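Local coordinates for Bse634I restriction endonuclease (Geobacillus stearothermophilus, PDB 1KNV), which probably cleaves double-stranded DNA at a specific sequence, as a metal-dependent type II restriction endonuclease of the PD-(D/E)XK nuclease clan, at residues 243-246 and 247-250; 276-279 and 280-284; 254-257 and 258-261. All coordinates share one frame; numbering follows the deposited sequence.

Contact 1 of 3, residues 243-246 and 247-250; sequences PVSK and ADDD
The hydroxyl of Ser245 works in two directions at once. Its OG accepts from Asp248 N at 3.2 Å on a nearly straight path, and gives a weak bond to Asp248 OD2, 3.1 Å from OG. OG stands between the backbone N and the carbonyl carbon (chi1 66°), which turns it toward the first turn of the helix. This is the N-cap of helix 246-251, the short helix that follows strand 235-240. The other carboxylate oxygen of Asp248, OD1, forms a salt bridge with Arg206, so the carboxylate links the helix start to helix 203-227. The regular helical ladder begins directly: Asp249 N bonds to Ser245 O at 2.9 Å, and Asp250 N to Lys246 O at 2.7 Å. One turn apart on the surface, Lys246 and Asp250 form a loose salt bridge. The lysine chain bends at chi2 (-104°); CD and CE then run past the two carboxylate oxygens, crossing the aspartate obliquely, and NZ ends 3.3 Å from Asp250 OD2. Arg139 of the second subunit packs on Lys246 and makes a long, weak ion pair with the same Asp250.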
loop_
_atom_site.group_PDB
_atom_site.type_symbol
_atom_site.label_atom_id
_atom_site.label_comp_id
_atom_site.label_asym_id
_atom_site.label_seq_id
_atom_site.Cartn_x
_atom_site.Cartn_y
_atom_site.Cartn_z
ATOM N N PRO B 243 23.725 18.581 25.529
ATOM C CA PRO B 243 22.515 19.364 25.262
ATOM C C PRO B 243 22.190 19.231 23.778
ATOM O O PRO B 243 23.087 18.987 22.971
ATOM C CB PRO B 243 22.938 20.779 25.635
ATOM C CG PRO B 243 23.906 20.551 26.760
ATOM C CD PRO B 243 24.734 19.394 26.232
ATOM N N VAL B 244 20.922 19.383 23.411
ATOM C CA VAL B 244 20.538 19.249 22.009
ATOM C C VAL B 244 20.298 20.607 21.345
ATOM O O VAL B 244 19.454 21.398 21.788
ATOM C CB VAL B 244 19.267 18.345 21.857
ATOM C CG1 VAL B 244 18.879 18.200 20.390
ATOM C CG2 VAL B 244 19.534 16.970 22.447
ATOM N N SER B 245 21.055 20.870 20.284
ATOM C CA SER B 245 20.934 22.122 19.548
ATOM C C SER B 245 19.722 22.096 18.625
ATOM O O SER B 245 19.236 21.027 18.260
ATOM C CB SER B 245 22.192 22.376 18.718
ATOM O OG SER B 245 22.338 21.414 17.690
ATOM N N LYS B 246 19.242 23.277 18.243
ATOM C CA LYS B 246 18.086 23.387 17.359
ATOM C C LYS B 246 18.449 22.783 16.007
ATOM O O LYS B 246 17.609 22.187 15.340
ATOM C CB LYS B 246 17.690 24.859 17.189
ATOM C CG LYS B 246 16.190 25.111 16.975
ATOM C CD LYS B 246 15.834 25.441 15.515
ATOM C CE LYS B 246 14.330 25.735 15.358
ATOM N NZ LYS B 246 13.865 25.892 13.934
ATOM N N ALA B 247 19.709 22.935 15.609
ATOM C CA ALA B 247 20.163 22.395 14.336
ATOM C C ALA B 247 19.966 20.886 14.323
ATOM O O ALA B 247 19.441 20.333 13.361
ATOM C CB ALA B 247 21.626 22.733 14.104
ATOM N N ASP B 248 20.387 20.221 15.393
ATOM C CA ASP B 248 20.229 18.779 15.485
ATOM C C ASP B 248 18.767 18.407 15.653
ATOM O O ASP B 248 18.299 17.436 15.074
ATOM C CB ASP B 248 21.039 18.216 16.647
ATOM C CG ASP B 248 22.527 18.270 16.390
ATOM O OD1 ASP B 248 22.935 18.042 15.227
ATOM O OD2 ASP B 248 23.287 18.526 17.352
ATOM N N ASP B 249 18.040 19.177 16.445
ATOM C CA ASP B 249 16.637 18.883 16.631
ATOM C C ASP B 249 15.915 18.986 15.288
ATOM O O ASP B 249 15.067 18.158 14.960
ATOM C CB ASP B 249 16.015 19.854 17.615
ATOM C CG ASP B 249 14.660 19.398 18.078
ATOM O OD1 ASP B 249 14.601 18.541 18.990
ATOM O OD2 ASP B 249 13.657 19.885 17.509
ATOM N N ASP B 250 16.249 20.014 14.515
ATOM C CA ASP B 250 15.649 20.207 13.197
ATOM C C ASP B 250 15.896 18.976 12.335
ATOM O O ASP B 250 14.974 18.426 11.729
ATOM C CB ASP B 250 16.265 21.428 12.499
ATOM C CG ASP B 250 15.714 22.753 13.013
ATOM O OD1 ASP B 250 16.279 23.806 12.623
ATOM O OD2 ASP B 250 14.728 22.747 13.791
#

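Contact 2 of 3, residues 276-279 and 280-284; sequences SLTS and FEDID
A capping box made by Ser279 and Asp282 leads into helix 281-291, the C-terminal helix, just beyond strand 273-276. Its two hydrogen bonds run in opposite directions between loop and helix: Ser279 N donates to Asp282 OD2 at 3.0 Å, and Asp282 N donates to Ser279 OG at 3.3 Å. Each is backed by a further bond. Thr278 N reaches the same Asp282 OD2 at 2.7 Å on its anti lone pair, whereas Ser279 N comes in from above the carboxylate plane, 53° out of it. Two donors of different approach thus fix the rotation of the carboxylate. Asp282 N is likewise shared, with Ser279 O as its second acceptor at 3.0 Å, and both of its bonds are noticeably bent. A water joins Ser279 OG to Glu281, donating to OE1 of the glutamate.

Apolar contacts cover the inner side. The Phe280 ring packs on Ile43 and Asn46 of helix 43-60, while Ile283 packs on Ile83 of helix 68-93. The side chain of Leu277 comes about 4 Å from that of Leu197, a calcium-binding residue whose ion is absent from this chain. Leu277 CD2 lies 4.1 Å from Ile283 CG1, and on the helix backbone this CD2 methyl of Leu277 rests 3.2 Å from Asp282 O.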
loop_
_atom_site.group_PDB
_atom_site.type_symbol
_atom_site.label_atom_id
_atom_site.label_comp_id
_atom_site.label_asym_id
_atom_site.label_seq_id
_atom_site.Cartn_x
_atom_site.Cartn_y
_atom_site.Cartn_z
ATOM N N SER B 276 17.832 14.931 26.082
ATOM C CA SER B 276 19.146 15.343 26.539
ATOM C C SER B 276 19.257 14.826 27.967
ATOM O O SER B 276 18.469 15.198 28.832
ATOM C CB SER B 276 19.258 16.862 26.512
ATOM O OG SER B 276 20.560 17.277 26.873
ATOM N N LEU B 277 20.216 13.947 28.211
ATOM C CA LEU B 277 20.374 13.391 29.543
ATOM C C LEU B 277 21.584 13.979 30.260
ATOM O O LEU B 277 22.725 13.643 29.947
ATOM C CB LEU B 277 20.499 11.869 29.456
ATOM C CG LEU B 277 19.333 11.149 28.777
ATOM C CD1 LEU B 277 19.690 9.693 28.572
ATOM C CD2 LEU B 277 18.081 11.278 29.622
ATOM N N THR B 278 21.334 14.861 31.223
ATOM C CA THR B 278 22.420 15.480 31.974
ATOM C C THR B 278 22.434 14.915 33.377
ATOM O O THR B 278 23.474 14.520 33.895
ATOM C CB THR B 278 22.253 17.014 32.061
ATOM O OG1 THR B 278 22.173 17.569 30.742
ATOM C CG2 THR B 278 23.442 17.633 32.780
ATOM N N SER B 279 21.253 14.862 33.977
ATOM C CA SER B 279 21.095 14.355 35.328
ATOM C C SER B 279 20.313 13.075 35.269
ATOM O O SER B 279 19.711 12.759 34.250
ATOM C CB SER B 279 20.316 15.357 36.181
ATOM O OG SER B 279 18.986 15.511 35.705
ATOM N N PHE B 280 20.313 12.339 36.367
ATOM C CA PHE B 280 19.554 11.109 36.418
ATOM C C PHE B 280 18.074 11.411 36.359
ATOM O O PHE B 280 17.278 10.582 35.933
ATOM C CB PHE B 280 19.894 10.338 37.680
ATOM C CG PHE B 280 21.232 9.721 37.621
ATOM C CD1 PHE B 280 22.366 10.493 37.825
ATOM C CD2 PHE B 280 21.375 8.393 37.247
ATOM C CE1 PHE B 280 23.631 9.955 37.650
ATOM C CE2 PHE B 280 22.624 7.839 37.068
ATOM C CZ PHE B 280 23.763 8.622 37.269
ATOM N N GLU B 281 17.698 12.606 36.782
ATOM C CA GLU B 281 16.299 12.968 36.734
ATOM C C GLU B 281 15.870 13.082 35.273
ATOM O O GLU B 281 14.706 12.843 34.947
ATOM C CB GLU B 281 16.061 14.293 37.458
ATOM C CG GLU B 281 14.632 14.784 37.341
ATOM C CD GLU B 281 14.378 16.026 38.162
ATOM O OE1 GLU B 281 15.238 16.931 38.148
ATOM O OE2 GLU B 281 13.315 16.103 38.812
ATOM N N ASP B 282 16.809 13.454 34.399
ATOM C CA ASP B 282 16.502 13.588 32.972
ATOM C C ASP B 282 16.115 12.244 32.354
ATOM O O ASP B 282 15.465 12.201 31.308
ATOM C CB ASP B 282 17.692 14.154 32.191
ATOM C CG ASP B 282 17.944 15.618 32.479
ATOM O OD1 ASP B 282 16.990 16.330 32.877
ATOM O OD2 ASP B 282 19.099 16.055 32.280
ATOM N N ILE B 283 16.536 11.157 32.996
ATOM C CA ILE B 283 16.227 9.814 32.536
ATOM C C ILE B 283 14.758 9.547 32.838
ATOM O O ILE B 283 14.028 9.030 31.994
ATOM C CB ILE B 283 17.093 8.759 33.264
ATOM C CG1 ILE B 283 18.573 8.967 32.933
ATOM C CG2 ILE B 283 16.645 7.361 32.872
ATOM C CD1 ILE B 283 19.519 8.037 33.695
ATOM N N ASP B 284 14.337 9.899 34.054
ATOM C CA ASP B 284 12.949 9.721 34.479
ATOM C C ASP B 284 12.015 10.565 33.612
ATOM O O ASP B 284 10.937 10.119 33.227
ATOM C CB ASP B 284 12.750 10.161 35.934
ATOM C CG ASP B 284 13.483 9.293 36.926
ATOM O OD1 ASP B 284 13.958 8.202 36.550
ATOM O OD2 ASP B 284 13.565 9.716 38.101
HETATM O O HOH W 1 17.877 18.052 37.245
#

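Contact 3 of 3, residues 254-257 and 258-261; sequences TAAT and HTIV
A short 3-10 turn in the long loop between helix 246-251 and strand 273-276 packs here against the second subunit, and its polar centre is the carbonyl of Ala256. Two groups of a single residue grip that oxygen. Thr259 OG1 donates to Ala256 O at 2.7 Å, in the carbonyl plane and on a lone pair, while Thr259 N, 3.0 Å from the same oxygen, approaches from above the plane, 46° out of it. The hydroxyl can fold back over the turn because OG1 sits between its own backbone N and carbonyl carbon (chi1 68°). The next step along the turn is a weak bond, with Ile260 N 3.5 Å from Thr257 O.

With OG1 so engaged, the methyl branch of Thr259 is directed to the imidazole of His258: CG2 lies over one face of the ring, 3.4 Å above its plane and offset toward the rim. CG2 also meets the methyl of Ala256, at 3.8 Å from Ala256 CB, and that same CB is 3.7 Å from His258 CE1, so the two methyls and the ring are in mutual contact. His258 further packs on Lys217 and Ser218 of helix 203-227, and Asn214 of that helix accepts from Thr257 N. Across the subunit interface, Thr257 of the second subunit packs on His258, and Ser218 of that subunit lies against Ile260. With its hydroxyl and amide both spent on one carbonyl, Thr259 holds the buried turn shut and presents its methyl to the histidine ring.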
loop_
_atom_site.group_PDB
_atom_site.type_symbol
_atom_site.label_atom_id
_atom_site.label_comp_id
_atom_site.label_asym_id
_atom_site.label_seq_id
_atom_site.Cartn_x
_atom_site.Cartn_y
_atom_site.Cartn_z
ATOM N N THR B 254 13.418 14.567 10.330
ATOM C CA THR B 254 13.376 13.850 9.062
ATOM C C THR B 254 12.293 12.753 9.105
ATOM O O THR B 254 12.186 11.997 10.075
ATOM C CB THR B 254 14.777 13.246 8.756
ATOM O OG1 THR B 254 14.745 12.526 7.524
ATOM C CG2 THR B 254 15.206 12.311 9.854
ATOM N N ALA B 255 11.483 12.697 8.050
ATOM C CA ALA B 255 10.398 11.731 7.934
ATOM C C ALA B 255 10.848 10.282 7.700
ATOM O O ALA B 255 11.766 10.021 6.928
ATOM C CB ALA B 255 9.474 12.158 6.812
ATOM N N ALA B 256 10.198 9.338 8.367
ATOM C CA ALA B 256 10.524 7.934 8.172
ATOM C C ALA B 256 10.265 7.705 6.683
ATOM O O ALA B 256 9.154 7.931 6.215
ATOM C CB ALA B 256 9.597 7.074 9.022
ATOM N N THR B 257 11.276 7.273 5.935
ATOM C CA THR B 257 11.112 7.080 4.494
ATOM C C THR B 257 9.988 6.150 4.043
ATOM O O THR B 257 9.413 6.343 2.962
ATOM C CB THR B 257 12.430 6.605 3.816
ATOM O OG1 THR B 257 12.796 5.309 4.300
ATOM C CG2 THR B 257 13.555 7.577 4.100
ATOM N N HIS B 258 9.661 5.145 4.846
ATOM C CA HIS B 258 8.595 4.236 4.442
ATOM C C HIS B 258 7.217 4.883 4.535
ATOM O O HIS B 258 6.239 4.355 3.998
ATOM C CB HIS B 258 8.623 2.930 5.264
ATOM C CG HIS B 258 8.221 3.088 6.696
ATOM N ND1 HIS B 258 9.102 3.468 7.685
ATOM C CD2 HIS B 258 7.016 2.938 7.307
ATOM C CE1 HIS B 258 8.461 3.548 8.839
ATOM N NE2 HIS B 258 7.193 3.232 8.636
ATOM N N THR B 259 7.132 6.037 5.187
ATOM C CA THR B 259 5.842 6.685 5.341
ATOM C C THR B 259 5.491 7.713 4.276
ATOM O O THR B 259 4.420 8.313 4.350
ATOM C CB THR B 259 5.711 7.367 6.725
ATOM O OG1 THR B 259 6.613 8.476 6.814
ATOM C CG2 THR B 259 6.023 6.375 7.840
ATOM N N ILE B 260 6.362 7.928 3.288
ATOM C CA ILE B 260 6.049 8.921 2.258
ATOM C C ILE B 260 5.655 8.348 0.904
ATOM O O ILE B 260 5.577 9.084 -0.082
ATOM C CB ILE B 260 7.212 9.931 2.019
ATOM C CG1 ILE B 260 8.421 9.232 1.392
ATOM C CG2 ILE B 260 7.596 10.605 3.326
ATOM C CD1 ILE B 260 9.519 10.214 0.952
ATOM N N VAL B 261 5.394 7.046 0.845
ATOM C CA VAL B 261 5.012 6.435 -0.412
ATOM C C VAL B 261 3.539 6.029 -0.473
ATOM O O VAL B 261 3.044 5.663 -1.531
ATOM C CB VAL B 261 5.915 5.225 -0.718
ATOM C CG1 VAL B 261 7.371 5.692 -0.797
ATOM C CG2 VAL B 261 5.765 4.167 0.354
#

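The three contacts come in series along the chain, in the order contact 1, contact 3, contact 2; each is local to its own stretch of chain, two helix starts and one 3-10 turn, and none nests within or crosses another. After strand 235-240, contact 1 turns the chain into helix 246-251. Contact 3 follows in the loop beyond that helix, its centre about 21 Å from that of contact 1, and both reach the second subunit. The chain then returns through strand 273-276, and contact 2 passes it into helix 281-291. Strands 235-240 and 273-276 lie side by side in the sheet, which brings contacts 1 and 2 together: Pro243 CA is 3.3 Å from Ser276 OG. Contacts 2 and 3 do not touch.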